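Local coordinates for protein aminoglycoside N(3)-acetyltransferase III (Serratia marcescens, PDB 7LAO) that acetylates the 3-amino group of 2-deoxystreptamine antibiotics such as gentamicin, kanamycin and tobramycin with acetyl-CoA, and so confers resistance to them, at residues 7-12 / 241-246; 177-182 / 263-268. All coordinates share one frame; numbering follows the deposited sequence.

In the fold
Helix 6-16 is the first helix of the chain; its residues 7-12 pack against residues 241-246, so that contact 1 closes a loop of more than 220 residues. It ties the N-terminal helix to the hairpin of strands 239-243 and 246-252, at one edge of the seven-stranded mixed sheet. Residues 177-182 follow helix 170-177 and lead toward the two-stranded sheet 185-192/200-207. Contact 2 joins them to residues 263-268, the last turns of C-terminal helix 253-268, closing a shorter loop. Because 241-246 falls between the two halves of contact 2, the loops cross. The contacts do not touch: their centres are about 37 Å apart.

Contact 1 (7-12 / 241-246); sequences ESITAD and GIVGRA
Asp12 reaches from helix 6-16 to the first corner of the turn 243-246, where Gly244 N donates to Asp12 OD2 at 3.0 Å and an almost straight 172°. The amide meets the anti side of the carboxylate, 24° out of its plane. CG lies anti to the carbonyl carbon (chi1 -62°), and the short aspartate side chain is enough to span the gap. Water also joins the two segments: one molecule donates to Asp12 O and to Ile242 O, 2.8 Å from each.

The turn from Val243 to Ala246 is a type II' beta turn linking the edge strand 239-243 to 246-252 as a beta hairpin. Glycine suits its first corner because Gly244 combines a positive phi with a strongly negative psi, a region that other residues disfavour.

The apolar contacts lie beside these bonds. Ile9 sends CD1 hard against the glycine backbone, 3.5 Å from Gly244 CA, tighter than usual for two carbons. Ile9 CG2 sits 3.8 Å from Val243 CG1, and the two beta-branched side chains cross at about a right angle. Asp12 CB closes over the same valine, 4.0 Å from Val243 CG1. Leu13 and Leu16 of the helix also cover Val243, while Ala46 of helix 40-51 packs on Ile9.

Contact 2 (177-182 / 263-268); sequences IAPIPN and YLEQHF
Ala178 O is gripped by two donors, Ile180 N at 2.7 Å and Lys183 NZ, while the methyl of the same residue fits against Leu264 of the C-terminal helix, Ala178 CB lying 3.7 Å from Leu264 CD1. The bond from Ile180 N closes an inverse gamma turn centred on Pro179. A proline fits there because its pyrrolidine ring restricts phi to the range of such a turn (phi/psi -72°/68°).

The contact joins the loop after helix 170-177 to the last turns of helix 253-268; Ala178 is the first residue to abandon helical geometry.

Ile180 packs against the helix with both of its branches. With chi1 at 67°, CG1 stands between the backbone N and the carbonyl carbon, and CG2, beside the backbone N, faces the helix, 3.6 Å from Leu264 O. CD1 reaches both Leu264 and Phe268, 4.2 Å from Phe268 CB.

A water makes a polar link between the segments. Phe268 O accepts a hydrogen bond from it at 2.8 Å, and the same water donates to Pro181 O at 2.7 Å. Pro181 CD lies beside this carbonyl, 3.8 Å from Phe268 O, with Ile180 CB nearby.

At Pro179, the extended Glu265 chain crosses the proline ring at about a right angle, OE2 lying 3.2 Å from Pro179 CG. The Phe268 ring turns away from the loop to meet Phe216, their planes steeply inclined.

Contact 1 (7-12 / 241-246)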
loop_
_atom_site.group_PDB
_atom_site.type_symbol
_atom_site.label_atom_id
_atom_site.label_comp_id
_atom_site.label_asym_id
_atom_site.label_seq_id
_atom_site.Cartn_x
_atom_site.Cartn_y
_atom_site.Cartn_z
ATOM N N GLU A 7 4.679 18.946 15.792
ATOM C CA GLU A 7 6.124 19.149 15.799
ATOM C C GLU A 7 6.860 17.960 16.407
ATOM O O GLU A 7 7.968 17.625 15.971
ATOM C CB GLU A 7 6.481 20.418 16.568
ATOM C CG GLU A 7 6.020 21.708 15.894
ATOM C CD GLU A 7 4.548 22.021 16.168
ATOM O OE1 GLU A 7 3.987 21.456 17.136
ATOM O OE2 GLU A 7 3.950 22.824 15.404
ATOM N N SER A 8 6.274 17.325 17.417
ATOM C CA SER A 8 6.951 16.202 18.067
ATOM C C SER A 8 6.947 14.979 17.167
ATOM O O SER A 8 7.950 14.260 17.082
ATOM C CB SER A 8 6.299 15.893 19.417
ATOM O OG SER A 8 5.087 15.167 19.305
ATOM N N ILE A 9 5.844 14.756 16.447
ATOM C CA ILE A 9 5.805 13.671 15.465
ATOM C C ILE A 9 6.773 13.930 14.316
ATOM O O ILE A 9 7.434 12.999 13.835
ATOM C CB ILE A 9 4.375 13.438 14.944
ATOM C CG1 ILE A 9 3.369 13.149 16.105
ATOM C CG2 ILE A 9 4.407 12.318 13.821
ATOM C CD1 ILE A 9 3.774 11.985 17.029
ATOM N N THR A 10 6.897 15.189 13.875
ATOM C CA THR A 10 7.881 15.500 12.842
ATOM C C THR A 10 9.291 15.192 13.318
ATOM O O THR A 10 10.102 14.664 12.553
ATOM C CB THR A 10 7.785 16.970 12.403
ATOM O OG1 THR A 10 6.454 17.271 11.976
ATOM C CG2 THR A 10 8.707 17.217 11.223
ATOM N N ALA A 11 9.606 15.539 14.580
ATOM C CA ALA A 11 10.910 15.219 15.150
ATOM C C ALA A 11 11.153 13.715 15.191
ATOM O O ALA A 11 12.229 13.256 14.791
ATOM C CB ALA A 11 11.044 15.814 16.544
ATOM N N ASP A 12 10.149 12.925 15.605
ATOM C CA ASP A 12 10.327 11.463 15.610
ATOM C C ASP A 12 10.597 10.914 14.195
ATOM O O ASP A 12 11.447 10.036 14.003
ATOM C CB ASP A 12 9.090 10.771 16.204
ATOM C CG ASP A 12 8.815 11.162 17.686
ATOM O OD1 ASP A 12 9.758 11.640 18.363
ATOM O OD2 ASP A 12 7.664 10.948 18.151
ATOM N N GLY A 241 12.450 2.872 15.375
ATOM C CA GLY A 241 12.361 3.843 16.449
ATOM C C GLY A 241 10.895 4.105 16.716
ATOM O O GLY A 241 10.016 3.588 16.018
ATOM N N ILE A 242 10.640 4.990 17.684
ATOM C CA ILE A 242 9.266 5.265 18.088
ATOM C C ILE A 242 8.794 6.509 17.373
ATOM O O ILE A 242 9.523 7.494 17.311
ATOM C CB ILE A 242 9.151 5.466 19.613
ATOM C CG1 ILE A 242 9.586 4.204 20.357
ATOM C CG2 ILE A 242 7.712 5.864 19.992
ATOM C CD1 ILE A 242 8.706 3.036 20.016
ATOM N N VAL A 243 7.544 6.512 16.922
ATOM C CA VAL A 243 6.916 7.713 16.388
ATOM C C VAL A 243 5.608 7.885 17.130
ATOM O O VAL A 243 4.719 7.043 17.004
ATOM C CB VAL A 243 6.691 7.627 14.866
ATOM C CG1 VAL A 243 6.044 8.933 14.409
ATOM C CG2 VAL A 243 8.029 7.323 14.153
ATOM N N GLY A 244 5.498 8.950 17.919
ATOM C CA GLY A 244 4.334 9.057 18.778
ATOM C C GLY A 244 4.536 8.048 19.895
ATOM O O GLY A 244 5.524 8.145 20.620
ATOM N N ARG A 245 3.672 7.044 20.009
ATOM C CA ARG A 245 3.938 5.905 20.882
ATOM C C ARG A 245 4.032 4.596 20.098
ATOM O O ARG A 245 3.903 3.525 20.682
ATOM C CB ARG A 245 2.863 5.827 21.965
ATOM C CG ARG A 245 2.916 7.048 22.831
ATOM C CD ARG A 245 1.674 7.222 23.726
ATOM N NE ARG A 245 1.956 8.236 24.722
ATOM C CZ ARG A 245 1.580 9.516 24.681
ATOM N NH1 ARG A 245 0.867 9.990 23.669
ATOM N NH2 ARG A 245 1.905 10.326 25.684
ATOM N N ALA A 246 4.251 4.656 18.757
ATOM C CA ALA A 246 4.204 3.428 17.967
ATOM C C ALA A 246 5.603 2.962 17.609
ATOM O O ALA A 246 6.361 3.754 17.026
ATOM C CB ALA A 246 3.410 3.623 16.674
HETATM O O HOH W 1 11.890 7.957 15.895
HETATM O O HOH W 2 7.445 9.696 20.858
#

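Contact 2 (177-182 / 263-268)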
loop_
_atom_site.group_PDB
_atom_site.type_symbol
_atom_site.label_atom_id
_atom_site.label_comp_id
_atom_site.label_asym_id
_atom_site.label_seq_id
_atom_site.Cartn_x
_atom_site.Cartn_y
_atom_site.Cartn_z
ATOM N N ILE A 177 7.548 -9.789 -9.695
ATOM C CA ILE A 177 8.683 -9.858 -10.617
ATOM C C ILE A 177 9.636 -11.018 -10.334
ATOM O O ILE A 177 10.545 -11.263 -11.150
ATOM C CB ILE A 177 9.478 -8.533 -10.623
ATOM C CG1 ILE A 177 10.092 -8.224 -9.237
ATOM C CG2 ILE A 177 8.576 -7.322 -11.102
ATOM C CD1 ILE A 177 11.074 -7.002 -9.285
ATOM N N ALA A 178 9.444 -11.768 -9.241
ATOM C CA ALA A 178 10.380 -12.846 -8.875
ATOM C C ALA A 178 10.321 -14.005 -9.859
ATOM O O ALA A 178 9.264 -14.627 -10.006
ATOM C CB ALA A 178 10.101 -13.363 -7.449
ATOM N N PRO A 179 11.444 -14.357 -10.524
ATOM C CA PRO A 179 11.482 -15.411 -11.567
ATOM C C PRO A 179 11.345 -16.817 -11.000
ATOM O O PRO A 179 12.268 -17.632 -11.015
ATOM C CB PRO A 179 12.865 -15.197 -12.187
ATOM C CG PRO A 179 13.704 -14.745 -11.001
ATOM C CD PRO A 179 12.795 -13.843 -10.210
ATOM N N ILE A 180 10.175 -17.143 -10.470
ATOM C CA ILE A 180 9.993 -18.455 -9.876
ATOM C C ILE A 180 8.726 -19.070 -10.449
ATOM O O ILE A 180 7.824 -18.335 -10.874
ATOM C CB ILE A 180 9.917 -18.353 -8.349
ATOM C CG1 ILE A 180 8.640 -17.606 -7.953
ATOM C CG2 ILE A 180 11.184 -17.659 -7.763
ATOM C CD1 ILE A 180 8.430 -17.568 -6.465
ATOM N N PRO A 181 8.604 -20.390 -10.461
ATOM C CA PRO A 181 7.370 -21.028 -10.941
ATOM C C PRO A 181 6.269 -21.162 -9.890
ATOM O O PRO A 181 6.475 -20.896 -8.694
ATOM C CB PRO A 181 7.858 -22.416 -11.363
ATOM C CG PRO A 181 8.966 -22.697 -10.434
ATOM C CD PRO A 181 9.654 -21.392 -10.174
ATOM N N ASN A 182 5.097 -21.619 -10.350
ATOM C CA ASN A 182 3.965 -21.986 -9.508
ATOM C C ASN A 182 3.336 -20.802 -8.795
ATOM O O ASN A 182 2.616 -20.985 -7.809
ATOM C CB ASN A 182 4.371 -23.052 -8.489
ATOM C CG ASN A 182 4.993 -24.254 -9.147
ATOM O OD1 ASN A 182 4.706 -24.553 -10.312
ATOM N ND2 ASN A 182 5.856 -24.950 -8.418
ATOM N N TYR A 263 15.674 -13.650 -2.127
ATOM C CA TYR A 263 15.093 -14.612 -1.196
ATOM C C TYR A 263 14.197 -15.604 -1.920
ATOM O O TYR A 263 14.311 -16.819 -1.728
ATOM C CB TYR A 263 14.273 -13.855 -0.115
ATOM C CG TYR A 263 13.730 -14.791 0.974
ATOM C CD1 TYR A 263 14.464 -15.036 2.129
ATOM C CD2 TYR A 263 12.510 -15.464 0.818
ATOM C CE1 TYR A 263 14.000 -15.919 3.145
ATOM C CE2 TYR A 263 12.042 -16.359 1.823
ATOM C CZ TYR A 263 12.792 -16.571 2.976
ATOM O OH TYR A 263 12.332 -17.438 3.943
ATOM N N LEU A 264 13.258 -15.099 -2.726
ATOM C CA LEU A 264 12.325 -16.003 -3.392
ATOM C C LEU A 264 13.046 -16.914 -4.387
ATOM O O LEU A 264 12.680 -18.090 -4.550
ATOM C CB LEU A 264 11.216 -15.205 -4.084
ATOM C CG LEU A 264 10.124 -14.616 -3.163
ATOM C CD1 LEU A 264 9.234 -13.619 -3.896
ATOM C CD2 LEU A 264 9.264 -15.712 -2.525
ATOM N N GLU A 265 14.092 -16.409 -5.030
ATOM C CA GLU A 265 14.833 -17.235 -5.978
ATOM C C GLU A 265 15.580 -18.339 -5.245
ATOM O O GLU A 265 15.578 -19.508 -5.667
ATOM C CB GLU A 265 15.811 -16.364 -6.754
ATOM C CG GLU A 265 15.187 -15.420 -7.772
ATOM C CD GLU A 265 16.245 -14.669 -8.587
ATOM O OE1 GLU A 265 17.355 -15.218 -8.777
ATOM O OE2 GLU A 265 15.967 -13.537 -9.041
ATOM N N GLN A 266 16.265 -17.972 -4.164
ATOM C CA GLN A 266 17.063 -18.955 -3.454
ATOM C C GLN A 266 16.182 -20.018 -2.812
ATOM O O GLN A 266 16.637 -21.143 -2.609
ATOM C CB GLN A 266 17.942 -18.266 -2.402
ATOM C CG GLN A 266 19.053 -17.429 -2.998
ATOM C CD GLN A 266 20.102 -18.300 -3.675
ATOM O OE1 GLN A 266 20.734 -19.134 -3.023
ATOM N NE2 GLN A 266 20.263 -18.136 -4.993
ATOM N N HIS A 267 14.923 -19.700 -2.498
ATOM C CA HIS A 267 14.103 -20.655 -1.762
ATOM C C HIS A 267 13.071 -21.356 -2.615
ATOM O O HIS A 267 12.738 -22.508 -2.342
ATOM C CB HIS A 267 13.407 -19.964 -0.584
ATOM C CG HIS A 267 14.348 -19.616 0.529
ATOM N ND1 HIS A 267 15.130 -18.480 0.519
ATOM C CD2 HIS A 267 14.651 -20.266 1.675
ATOM C CE1 HIS A 267 15.874 -18.444 1.606
ATOM N NE2 HIS A 267 15.594 -19.512 2.330
ATOM N N PHE A 268 12.566 -20.725 -3.654
ATOM C CA PHE A 268 11.505 -21.359 -4.419
ATOM C C PHE A 268 11.824 -21.442 -5.902
ATOM O O PHE A 268 10.971 -21.864 -6.678
ATOM C CB PHE A 268 10.186 -20.625 -4.151
ATOM C CG PHE A 268 9.810 -20.642 -2.693
ATOM C CD1 PHE A 268 10.143 -19.592 -1.865
ATOM C CD2 PHE A 268 9.199 -21.758 -2.140
ATOM C CE1 PHE A 268 9.827 -19.618 -0.493
ATOM C CE2 PHE A 268 8.873 -21.790 -0.780
ATOM C CZ PHE A 268 9.194 -20.722 0.042
HETATM O O HOH W 3 8.174 -21.601 -6.783
#